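Local coordinates for methionine-binding lipoprotein MetQ (Bacillus subtilis subsp. subtilis, PDB 4GOT), which binds methionine, probably as the lipid-tethered receptor of the MetNPQ ABC importer that passes it to the membrane permease, and also takes part in methionine sulfoxide transport, at residues A[87-92]-A[117-122]; A[108-113]-A[153-158]; A[161-166]-A[173-178]. All blocks are in the same frame, centred on the assembly; numbering follows the deposited sequence. Where two conformers were deposited one is given.

Interaction 1. Residues A[87-92]-A[117-122]. With MSE (selenomethionine), chain B.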
loop_
_atom_site.group_PDB
_atom_site.type_symbol
_atom_site.label_atom_id
_atom_site.label_comp_id
_atom_site.label_asym_id
_atom_site.label_seq_id
_atom_site.Cartn_x
_atom_site.Cartn_y
_atom_site.Cartn_z
ATOM N N GLU A 87 0.267 -5.853 2.441
ATOM C CA GLU A 87 1.415 -5.294 3.176
ATOM C C GLU A 87 0.939 -4.762 4.544
ATOM O O GLU A 87 0.542 -3.619 4.649
ATOM C CB GLU A 87 2.025 -4.119 2.392
ATOM C CG GLU A 87 2.697 -4.490 1.101
ATOM C CD GLU A 87 3.055 -3.266 0.255
ATOM O OE1 GLU A 87 3.301 -2.158 0.792
ATOM O OE2 GLU A 87 3.071 -3.430 -0.978
ATOM N N PRO A 88 0.937 -5.600 5.597
ATOM C CA PRO A 88 0.580 -5.031 6.907
ATOM C C PRO A 88 1.427 -3.776 7.281
ATOM O O PRO A 88 2.673 -3.802 7.261
ATOM C CB PRO A 88 0.804 -6.203 7.853
ATOM C CG PRO A 88 0.509 -7.389 7.008
ATOM C CD PRO A 88 1.100 -7.058 5.665
ATOM N N PHE A 89 0.694 -2.676 7.532
ATOM C CA PHE A 89 1.209 -1.358 7.874
ATOM C C PHE A 89 2.080 -1.398 9.146
ATOM O O PHE A 89 1.822 -2.176 10.102
ATOM C CB PHE A 89 -0.008 -0.450 8.143
ATOM C CG PHE A 89 0.123 0.978 7.672
ATOM C CD1 PHE A 89 1.195 1.438 6.942
ATOM C CD2 PHE A 89 -0.932 1.835 7.898
ATOM C CE1 PHE A 89 1.264 2.745 6.504
ATOM C CE2 PHE A 89 -0.882 3.151 7.430
ATOM C CZ PHE A 89 0.229 3.609 6.729
ATOM N N GLY A 90 3.108 -0.563 9.140
ATOM C CA GLY A 90 4.025 -0.436 10.268
ATOM C C GLY A 90 4.118 0.973 10.870
ATOM O O GLY A 90 3.992 2.023 10.151
ATOM N N ILE A 91 4.342 0.972 12.192
ATOM C CA ILE A 91 4.762 2.137 12.952
ATOM C C ILE A 91 6.192 1.943 13.459
ATOM O O ILE A 91 6.555 0.852 13.935
ATOM C CB ILE A 91 3.872 2.413 14.175
ATOM C CG1 ILE A 91 2.389 2.493 13.741
ATOM C CG2 ILE A 91 4.378 3.696 14.857
ATOM C CD1 ILE A 91 1.384 2.353 14.875
ATOM N N TYR A 92 6.984 3.014 13.328
ATOM C CA TYR A 92 8.422 2.999 13.542
ATOM C C TYR A 92 8.788 4.147 14.506
ATOM O O TYR A 92 8.134 5.200 14.511
ATOM C CB TYR A 92 9.127 3.231 12.206
ATOM C CG TYR A 92 8.969 2.089 11.219
ATOM C CD1 TYR A 92 7.799 1.954 10.457
ATOM C CD2 TYR A 92 9.990 1.156 11.036
ATOM C CE1 TYR A 92 7.643 0.921 9.559
ATOM C CE2 TYR A 92 9.841 0.120 10.133
ATOM C CZ TYR A 92 8.663 0.005 9.393
ATOM O OH TYR A 92 8.490 -1.023 8.484
ATOM N N GLN A 117 -6.254 7.329 6.129
ATOM C CA GLN A 117 -6.362 7.972 7.435
ATOM C C GLN A 117 -7.005 7.045 8.464
ATOM O O GLN A 117 -6.569 7.025 9.613
ATOM C CB GLN A 117 -7.150 9.278 7.355
ATOM C CG GLN A 117 -6.469 10.362 6.491
ATOM C CD GLN A 117 -5.097 10.787 6.992
ATOM O OE1 GLN A 117 -4.050 10.518 6.338
ATOM N NE2 GLN A 117 -5.073 11.423 8.165
ATOM N N GLY A 118 -8.034 6.302 8.068
ATOM C CA GLY A 118 -8.682 5.335 8.966
ATOM C C GLY A 118 -7.783 4.132 9.291
ATOM O O GLY A 118 -7.795 3.608 10.414
ATOM N N ARG A 119 -6.971 3.710 8.322
ATOM C CA ARG A 119 -6.039 2.568 8.509
ATOM C C ARG A 119 -5.017 2.869 9.637
ATOM O O ARG A 119 -4.778 2.067 10.506
ATOM C CB ARG A 119 -5.304 2.286 7.198
ATOM C CG ARG A 119 -4.489 1.011 7.181
ATOM C CD ARG A 119 -3.747 0.827 5.864
ATOM N NE ARG A 119 -3.137 -0.493 5.847
ATOM C CZ ARG A 119 -2.308 -0.938 4.904
ATOM N NH1 ARG A 119 -1.954 -0.188 3.857
ATOM N NH2 ARG A 119 -1.817 -2.170 5.027
HETATM N N MSE A 120 -4.392 4.039 9.562
HETATM C CA MSE A 120 -3.499 4.563 10.610
HETATM C C MSE A 120 -4.150 4.730 11.977
HETATM O O MSE A 120 -3.656 4.208 12.989
HETATM C CB MSE A 120 -2.922 5.914 10.138
HETATM C CG MSE A 120 -2.087 5.747 8.910
HETATM SE SE MSE A 120 -1.509 7.427 8.176
HETATM C CE MSE A 120 -2.589 7.779 6.589
ATOM N N LEU A 121 -5.290 5.412 12.025
ATOM C CA LEU A 121 -5.957 5.635 13.295
ATOM C C LEU A 121 -6.429 4.329 13.962
ATOM O O LEU A 121 -6.486 4.253 15.199
ATOM C CB LEU A 121 -7.133 6.632 13.133
ATOM C CG LEU A 121 -6.704 8.024 12.647
ATOM C CD1 LEU A 121 -7.940 8.901 12.560
ATOM C CD2 LEU A 121 -5.591 8.663 13.494
ATOM N N ALA A 122 -6.734 3.316 13.148
ATOM C CA ALA A 122 -7.274 2.042 13.648
ATOM C C ALA A 122 -6.175 1.313 14.415
ATOM O O ALA A 122 -6.459 0.637 15.398
ATOM C CB ALA A 122 -7.809 1.169 12.515
HETATM N N MSE B 300 1.671 -0.611 -1.037
HETATM C CA MSE B 300 0.974 0.333 -0.115
HETATM C C MSE B 300 0.341 -0.383 1.125
HETATM O O MSE B 300 -0.343 -1.346 0.908
HETATM O OXT MSE B 300 0.437 -0.023 2.326
HETATM C CB MSE B 300 -0.144 1.041 -0.896
HETATM C CG MSE B 300 -0.756 2.230 -0.224
HETATM SE SE MSE B 300 -2.324 2.945 -1.198
HETATM C CE MSE B 300 -1.281 3.929 -2.727
HETATM O O HOH W 1 -1.519 -3.633 2.135
#
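Arg119 meets Glu87 and Phe89 in a buried ligand-site contact, where the loop leading into strand 90-92 faces the start of helix 117-126. The two segments bind opposite ends of the amino acid core of the bound selenomethionine. On the loop side, Glu87 OE1 receives the ligand amino N at 2.9 Å, while its OE2 is held by His85. On the helix side, Arg119 NH1 donates to ligand OXT at 2.8 Å and also forms a salt bridge with Glu116. In the arginine, chi1 of -171° sets CG anti to the backbone N, and the chain stays extended from there to NE, so that its guanidinium end reaches the loop. There Arg119 NH2 makes a weak, bent bond of 2.8 Å to Glu87 O, and it has a salt-bridge partner in Glu197. A water that accepts from Glu87 N, and weakly from Arg119 NH2, also lies 2.8 Å from ligand O, to which it can donate, though other acceptors compete for its protons.

Beneath these polar contacts the guanidinium lies flat on Phe89, centres 4.7 Å apart and planes inclined by 28°. Arg119 NH1 sits over one face of the ring, and Phe89 CB lies over one face of the guanidinium. Together, stacking and edge bonds would restrict rotation of the guanidinium and are likely to keep NH1 aimed at the ligand carboxylate. The ring also approaches Met120, a selenomethionine in the model, with CE2 3.2 Å from Met120 CG; Met120 SE makes an oblique Met-aromatic contact with the same ring.

Around the pair, Phe89 meets the ring of Phe176 in strand 174-177, Met120 touches Leu110 and Thr111 of strand 107-111, and Glu87 reaches Pro16 and His17 of helix 14-29.

Interaction 2. Residues A[108-113]-A[153-158]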
loop_
_atom_site.group_PDB
_atom_site.type_symbol
_atom_site.label_atom_id
_atom_site.label_comp_id
_atom_site.label_asym_id
_atom_site.label_seq_id
_atom_site.Cartn_x
_atom_site.Cartn_y
_atom_site.Cartn_z
ATOM N N ILE A 108 2.680 12.146 16.507
ATOM C CA ILE A 108 2.490 11.001 15.613
ATOM C C ILE A 108 2.587 11.543 14.190
ATOM O O ILE A 108 1.860 12.467 13.837
ATOM C CB ILE A 108 1.137 10.284 15.840
ATOM C CG1 ILE A 108 0.970 9.826 17.305
ATOM C CG2 ILE A 108 1.000 9.068 14.942
ATOM C CD1 ILE A 108 2.019 8.859 17.799
ATOM N N ILE A 109 3.529 11.002 13.409
ATOM C CA ILE A 109 3.670 11.359 11.991
ATOM C C ILE A 109 2.855 10.360 11.146
ATOM O O ILE A 109 3.275 9.219 10.864
ATOM C CB ILE A 109 5.141 11.373 11.481
ATOM C CG1 ILE A 109 6.073 12.109 12.467
ATOM C CG2 ILE A 109 5.239 11.936 10.052
ATOM C CD1 ILE A 109 5.856 13.604 12.551
ATOM N N LEU A 110 1.684 10.836 10.764
ATOM C CA LEU A 110 0.805 10.217 9.785
ATOM C C LEU A 110 1.343 10.476 8.385
ATOM O O LEU A 110 2.097 11.429 8.174
ATOM C CB LEU A 110 -0.573 10.888 9.863
ATOM C CG LEU A 110 -1.333 10.837 11.198
ATOM C CD1 LEU A 110 -2.645 11.606 11.048
ATOM C CD2 LEU A 110 -1.586 9.379 11.602
ATOM N N THR A 111 0.950 9.635 7.428
ATOM C CA THR A 111 1.160 10.000 6.025
ATOM C C THR A 111 -0.032 10.889 5.653
ATOM O O THR A 111 -1.067 10.900 6.356
ATOM C CB THR A 111 1.357 8.766 5.089
ATOM O OG1 THR A 111 0.105 8.286 4.612
ATOM C CG2 THR A 111 2.143 7.616 5.776
ATOM N N ASN A 112 0.125 11.615 4.554
ATOM C CA ASN A 112 -0.913 12.494 4.023
ATOM C C ASN A 112 -1.847 11.771 3.006
ATOM O O ASN A 112 -2.650 12.413 2.355
ATOM C CB ASN A 112 -0.282 13.787 3.445
ATOM C CG ASN A 112 0.526 13.551 2.179
ATOM O OD1 ASN A 112 0.510 12.464 1.607
ATOM N ND2 ASN A 112 1.227 14.586 1.728
ATOM N N ASN A 113 -1.768 10.433 2.950
ATOM C CA ASN A 113 -2.618 9.578 2.108
ATOM C C ASN A 113 -4.052 9.607 2.666
ATOM O O ASN A 113 -4.349 8.924 3.661
ATOM C CB ASN A 113 -2.015 8.142 2.143
ATOM C CG ASN A 113 -2.639 7.172 1.166
ATOM O OD1 ASN A 113 -3.817 7.247 0.814
ATOM N ND2 ASN A 113 -1.829 6.214 0.738
ATOM N N LEU A 153 -2.254 13.193 22.101
ATOM C CA LEU A 153 -1.359 12.996 20.988
ATOM C C LEU A 153 -1.604 14.140 20.019
ATOM O O LEU A 153 -2.740 14.613 19.910
ATOM C CB LEU A 153 -1.604 11.610 20.348
ATOM C CG LEU A 153 -1.383 10.391 21.260
ATOM C CD1 LEU A 153 -1.765 9.092 20.573
ATOM C CD2 LEU A 153 0.075 10.326 21.683
ATOM N N GLU A 154 -0.525 14.620 19.383
ATOM C CA GLU A 154 -0.591 15.605 18.317
ATOM C C GLU A 154 -0.183 14.917 16.993
ATOM O O GLU A 154 0.657 13.997 17.000
ATOM C CB GLU A 154 0.334 16.781 18.677
ATOM C CG GLU A 154 -0.079 17.503 19.969
ATOM C CD GLU A 154 1.037 18.330 20.596
ATOM O OE1 GLU A 154 2.096 18.510 19.954
ATOM O OE2 GLU A 154 0.858 18.806 21.734
ATOM N N PHE A 155 -0.760 15.342 15.871
ATOM C CA PHE A 155 -0.529 14.658 14.605
ATOM C C PHE A 155 0.064 15.606 13.569
ATOM O O PHE A 155 -0.348 16.762 13.491
ATOM C CB PHE A 155 -1.812 14.037 14.061
ATOM C CG PHE A 155 -2.517 13.125 15.050
ATOM C CD1 PHE A 155 -2.230 11.775 15.103
ATOM C CD2 PHE A 155 -3.479 13.621 15.892
ATOM C CE1 PHE A 155 -2.879 10.922 16.004
ATOM C CE2 PHE A 155 -4.132 12.779 16.801
ATOM C CZ PHE A 155 -3.825 11.428 16.857
ATOM N N LYS A 156 1.015 15.092 12.790
ATOM C CA LYS A 156 1.597 15.806 11.653
ATOM C C LYS A 156 1.406 14.904 10.416
ATOM O O LYS A 156 1.171 13.714 10.551
ATOM C CB LYS A 156 3.101 16.050 11.876
ATOM C CG LYS A 156 3.504 16.820 13.133
ATOM C CD LYS A 156 3.426 18.319 12.909
ATOM C CE LYS A 156 4.138 19.123 14.005
ATOM N NZ LYS A 156 5.606 19.284 13.732
ATOM N N LYS A 157 1.508 15.457 9.208
ATOM C CA LYS A 157 1.359 14.644 8.011
ATOM C C LYS A 157 2.535 14.846 7.101
ATOM O O LYS A 157 2.919 15.984 6.866
ATOM C CB LYS A 157 0.064 14.978 7.256
ATOM C CG LYS A 157 -1.179 14.527 7.970
ATOM C CD LYS A 157 -2.376 15.372 7.577
ATOM C CE LYS A 157 -3.560 15.139 8.514
ATOM N NZ LYS A 157 -4.399 14.092 7.898
ATOM N N VAL A 158 3.101 13.728 6.638
ATOM C CA VAL A 158 4.233 13.728 5.702
ATOM C C VAL A 158 3.865 12.867 4.484
ATOM O O VAL A 158 3.148 11.883 4.607
ATOM C CB VAL A 158 5.506 13.181 6.400
ATOM C CG1 VAL A 158 6.668 13.014 5.421
ATOM C CG2 VAL A 158 5.916 14.121 7.557
#
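Residues Ile108 to Thr111 pair in register with Phe155 to Val158 as two parallel strands at the border of the five-stranded mixed sheet, with strand 154-158 outermost. They are the two strands of a beta-alpha-beta crossover whose connection holds helix 117-126 and, after it, the small antiparallel pair 131-132 and 146-148; the helix packs on the sheet face bearing Leu110 and Phe155. The short strand axes are turned by 38°, a marked twist. Backbone bonds alternate along the pair in the usual parallel manner. Ile108 N gives a nearly straight bond to Glu154 O at 2.8 Å, and Lys156 N returns one to Ile108 O. Leu110 N continues to Lys156 O at 2.9 Å in a more bent bond. Val158 N then donates to Leu110 O, and CA-H groups of Phe155 and Lys157 add contacts to the carbonyls of Ile108 and Leu110.

Side chains divide between the faces. On the helix-covered one, Phe155 CD1 lies 3.8 Å from Ile108 CB. Leu110 crosses Phe155 at an angle, its CD1 4.0 Å from Phe155 CB; Leu124 of the helix also touches the phenylalanine. On the other face Ile109 is the central side chain, its CG2 anti to the backbone N and pressed 3.4 Å from Val158 CG2, a tight fit. Its CD1 touches Lys156 CB at 3.7 Å. An alanine here would lack CG2 and CD1, and would probably leave a gap beside Val158 CG2 and Lys156 CB, each without its isoleucine methyl.

Beyond Thr111 the first strand ends in an ST turn, in which Asn113 N, of a pocket residue, donates to Thr111 OG1. The last rung is Asn112 N to Val158 O at 3.0 Å, the donor lying 49° out of the carbonyl plane.

Interaction 3. Residues A[161-166]-A[173-178]. With MSE (selenomethionine), chain B.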
loop_
_atom_site.group_PDB
_atom_site.type_symbol
_atom_site.label_atom_id
_atom_site.label_comp_id
_atom_site.label_asym_id
_atom_site.label_seq_id
_atom_site.Cartn_x
_atom_site.Cartn_y
_atom_site.Cartn_z
ATOM N N GLU A 161 6.116 8.932 0.654
ATOM C CA GLU A 161 7.440 8.783 0.081
ATOM C C GLU A 161 8.582 9.271 1.001
ATOM O O GLU A 161 9.784 9.055 0.704
ATOM C CB GLU A 161 7.491 9.565 -1.270
ATOM C CG GLU A 161 6.666 8.967 -2.419
ATOM C CD GLU A 161 5.128 9.114 -2.286
ATOM O OE1 GLU A 161 4.668 10.133 -1.677
ATOM O OE2 GLU A 161 4.388 8.245 -2.870
ATOM N N LEU A 162 8.231 10.014 2.046
ATOM C CA LEU A 162 9.201 10.725 2.863
ATOM C C LEU A 162 9.081 10.377 4.326
ATOM O O LEU A 162 9.883 10.872 5.097
ATOM C CB LEU A 162 8.997 12.249 2.731
ATOM C CG LEU A 162 9.414 12.899 1.398
ATOM C CD1 LEU A 162 9.046 14.385 1.440
ATOM C CD2 LEU A 162 10.898 12.660 1.021
ATOM N N THR A 163 8.097 9.557 4.729
ATOM C CA THR A 163 8.022 9.160 6.133
ATOM C C THR A 163 9.271 8.367 6.653
ATOM O O THR A 163 9.664 8.496 7.846
ATOM C CB THR A 163 6.740 8.393 6.473
ATOM O OG1 THR A 163 6.576 7.311 5.554
ATOM C CG2 THR A 163 5.507 9.322 6.464
ATOM N N ALA A 164 9.893 7.555 5.797
ATOM C CA ALA A 164 11.208 6.940 6.144
ATOM C C ALA A 164 12.229 8.013 6.586
ATOM O O ALA A 164 13.012 7.788 7.521
ATOM C CB ALA A 164 11.776 6.121 4.986
ATOM N N LYS A 165 12.225 9.188 5.919
ATOM C CA LYS A 165 13.080 10.316 6.356
ATOM C C LYS A 165 12.631 10.951 7.693
ATOM O O LYS A 165 13.484 11.271 8.507
ATOM C CB LYS A 165 13.233 11.417 5.288
ATOM C CG LYS A 165 13.740 10.969 3.912
ATOM C CD LYS A 165 15.133 10.349 3.950
ATOM C CE LYS A 165 15.110 8.819 3.783
ATOM N NZ LYS A 165 16.472 8.157 3.892
ATOM N N ALA A 166 11.318 11.142 7.909
ATOM C CA ALA A 166 10.807 11.693 9.158
ATOM C C ALA A 166 11.228 10.805 10.326
ATOM O O ALA A 166 11.559 11.298 11.422
ATOM C CB ALA A 166 9.269 11.856 9.120
ATOM N N ASP A 173 7.588 11.380 17.512
ATOM C CA ASP A 173 7.814 10.266 18.436
ATOM C C ASP A 173 7.608 8.857 17.818
ATOM O O ASP A 173 8.232 7.873 18.251
ATOM C CB ASP A 173 6.947 10.478 19.701
ATOM C CG ASP A 173 7.366 11.730 20.476
ATOM O OD1 ASP A 173 8.582 11.848 20.752
ATOM O OD2 ASP A 173 6.510 12.594 20.782
ATOM N N ALA A 174 6.714 8.785 16.832
ATOM C CA ALA A 174 6.322 7.552 16.162
ATOM C C ALA A 174 5.869 7.942 14.753
ATOM O O ALA A 174 5.329 9.047 14.536
ATOM C CB ALA A 174 5.193 6.838 16.931
ATOM N N VAL A 175 6.141 7.063 13.796
ATOM C CA VAL A 175 5.985 7.390 12.345
ATOM C C VAL A 175 5.404 6.210 11.568
ATOM O O VAL A 175 5.891 5.072 11.706
ATOM C CB VAL A 175 7.346 7.793 11.690
ATOM C CG1 VAL A 175 7.112 8.149 10.222
ATOM C CG2 VAL A 175 8.015 8.937 12.450
ATOM N N PHE A 176 4.329 6.466 10.795
ATOM C CA PHE A 176 3.740 5.448 9.889
ATOM C C PHE A 176 4.538 5.353 8.597
ATOM O O PHE A 176 4.844 6.385 7.993
ATOM C CB PHE A 176 2.274 5.747 9.549
ATOM C CG PHE A 176 1.320 5.482 10.697
ATOM C CD1 PHE A 176 1.051 6.479 11.627
ATOM C CD2 PHE A 176 0.684 4.266 10.837
ATOM C CE1 PHE A 176 0.181 6.256 12.708
ATOM C CE2 PHE A 176 -0.196 4.035 11.905
ATOM C CZ PHE A 176 -0.452 5.031 12.837
ATOM N N ILE A 177 4.897 4.128 8.198
ATOM C CA ILE A 177 5.593 3.898 6.899
ATOM C C ILE A 177 4.916 2.675 6.210
ATOM O O ILE A 177 4.795 1.570 6.803
ATOM C CB ILE A 177 7.130 3.651 7.029
ATOM C CG1 ILE A 177 7.794 4.597 8.057
ATOM C CG2 ILE A 177 7.802 3.805 5.665
ATOM C CD1 ILE A 177 9.270 4.324 8.336
ATOM N N ASN A 178 4.477 2.876 4.969
ATOM C CA ASN A 178 3.904 1.807 4.143
ATOM C C ASN A 178 5.029 0.816 3.852
ATOM O O ASN A 178 6.145 1.251 3.575
ATOM C CB ASN A 178 3.407 2.363 2.799
ATOM C CG ASN A 178 2.213 3.312 2.932
ATOM O OD1 ASN A 178 1.063 2.875 2.967
ATOM N ND2 ASN A 178 2.482 4.596 3.019
HETATM N N MSE B 300 1.671 -0.611 -1.037
HETATM C CA MSE B 300 0.974 0.333 -0.115
HETATM C C MSE B 300 0.341 -0.383 1.125
HETATM O O MSE B 300 -0.343 -1.346 0.908
HETATM O OXT MSE B 300 0.437 -0.023 2.326
HETATM C CB MSE B 300 -0.144 1.041 -0.896
HETATM C CG MSE B 300 -0.756 2.230 -0.224
HETATM SE SE MSE B 300 -2.324 2.945 -1.198
HETATM C CE MSE B 300 -1.281 3.929 -2.727
HETATM O O HOH W 2 4.851 5.534 3.863
#
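Thr163, in the first turn of helix 163-168, turns its side chain on to the backbone of strand 174-177, straddling the carbonyl of Phe176. Thr163 OG1 stands 3.1 Å from Phe176 O in a weak hydrogen bond whose proton is not settled, since Pro160 O is also within its reach. The carbons crowd the same oxygen: Thr163 CB is 3.2 Å from Phe176 O, and the methyl CG2 is close as well. With chi1 at 52°, OG1 lies between the backbone N and the carbonyl carbon of its own residue, a position from which it also meets a water at 3.0 Å. That water accepts from Asn178 N at 2.9 Å, and so ties the threonine to the end of the strand, where Asn178 lines the selenomethionine pocket.

On the strand, Val175 and Ile177 point at the helix while Phe176, between them, points to the other face. Val175 CG1 packs 3.8 Å from Thr163 CB and touches Thr163 O. The side chains of Ile177 and Thr163 run past each other in opposite directions, and Ile177 CD1 lies 3.9 Å from Ala164 CA. Ala166 turns its small CB toward the strand, consistent with the helix's close approach. Here the helix belongs to the connection from strand 154-158 to strand 174-177, and it also rests on Ile109 and Val158.

Apolar packing by Val175, Ile177 and the alanines probably carries most of the contact, and the shared, weak hydroxyl bond would contribute little strength, its likelier effect being to satisfy a buried polar atom and, with Asn178 N, to help position the water.

All three contacts lie in the lobe built on the five-stranded sheet, with centres 9 to 11 Å apart. Strand 107-111 of interaction 2 sits between strand 154-158 and strand 174-177 of interaction 3, which in turn neighbours strand 90-92 of interaction 1. Along the chain, interactions 1 and 2 alternate their segments, and both close before interaction 3 begins. Helix 117-126 covers one face of the sheet, and helix 163-168 the other. Backbone bonds such as Ile109 N to Ala174 O, and Gly90 O to Ile177 N, probably join the neighbouring strands. Interactions 1 and 3 bring pocket residues to the same ligand, and interaction 2 leads into Asn113, so the sheet's strand ends help shape the methionine site.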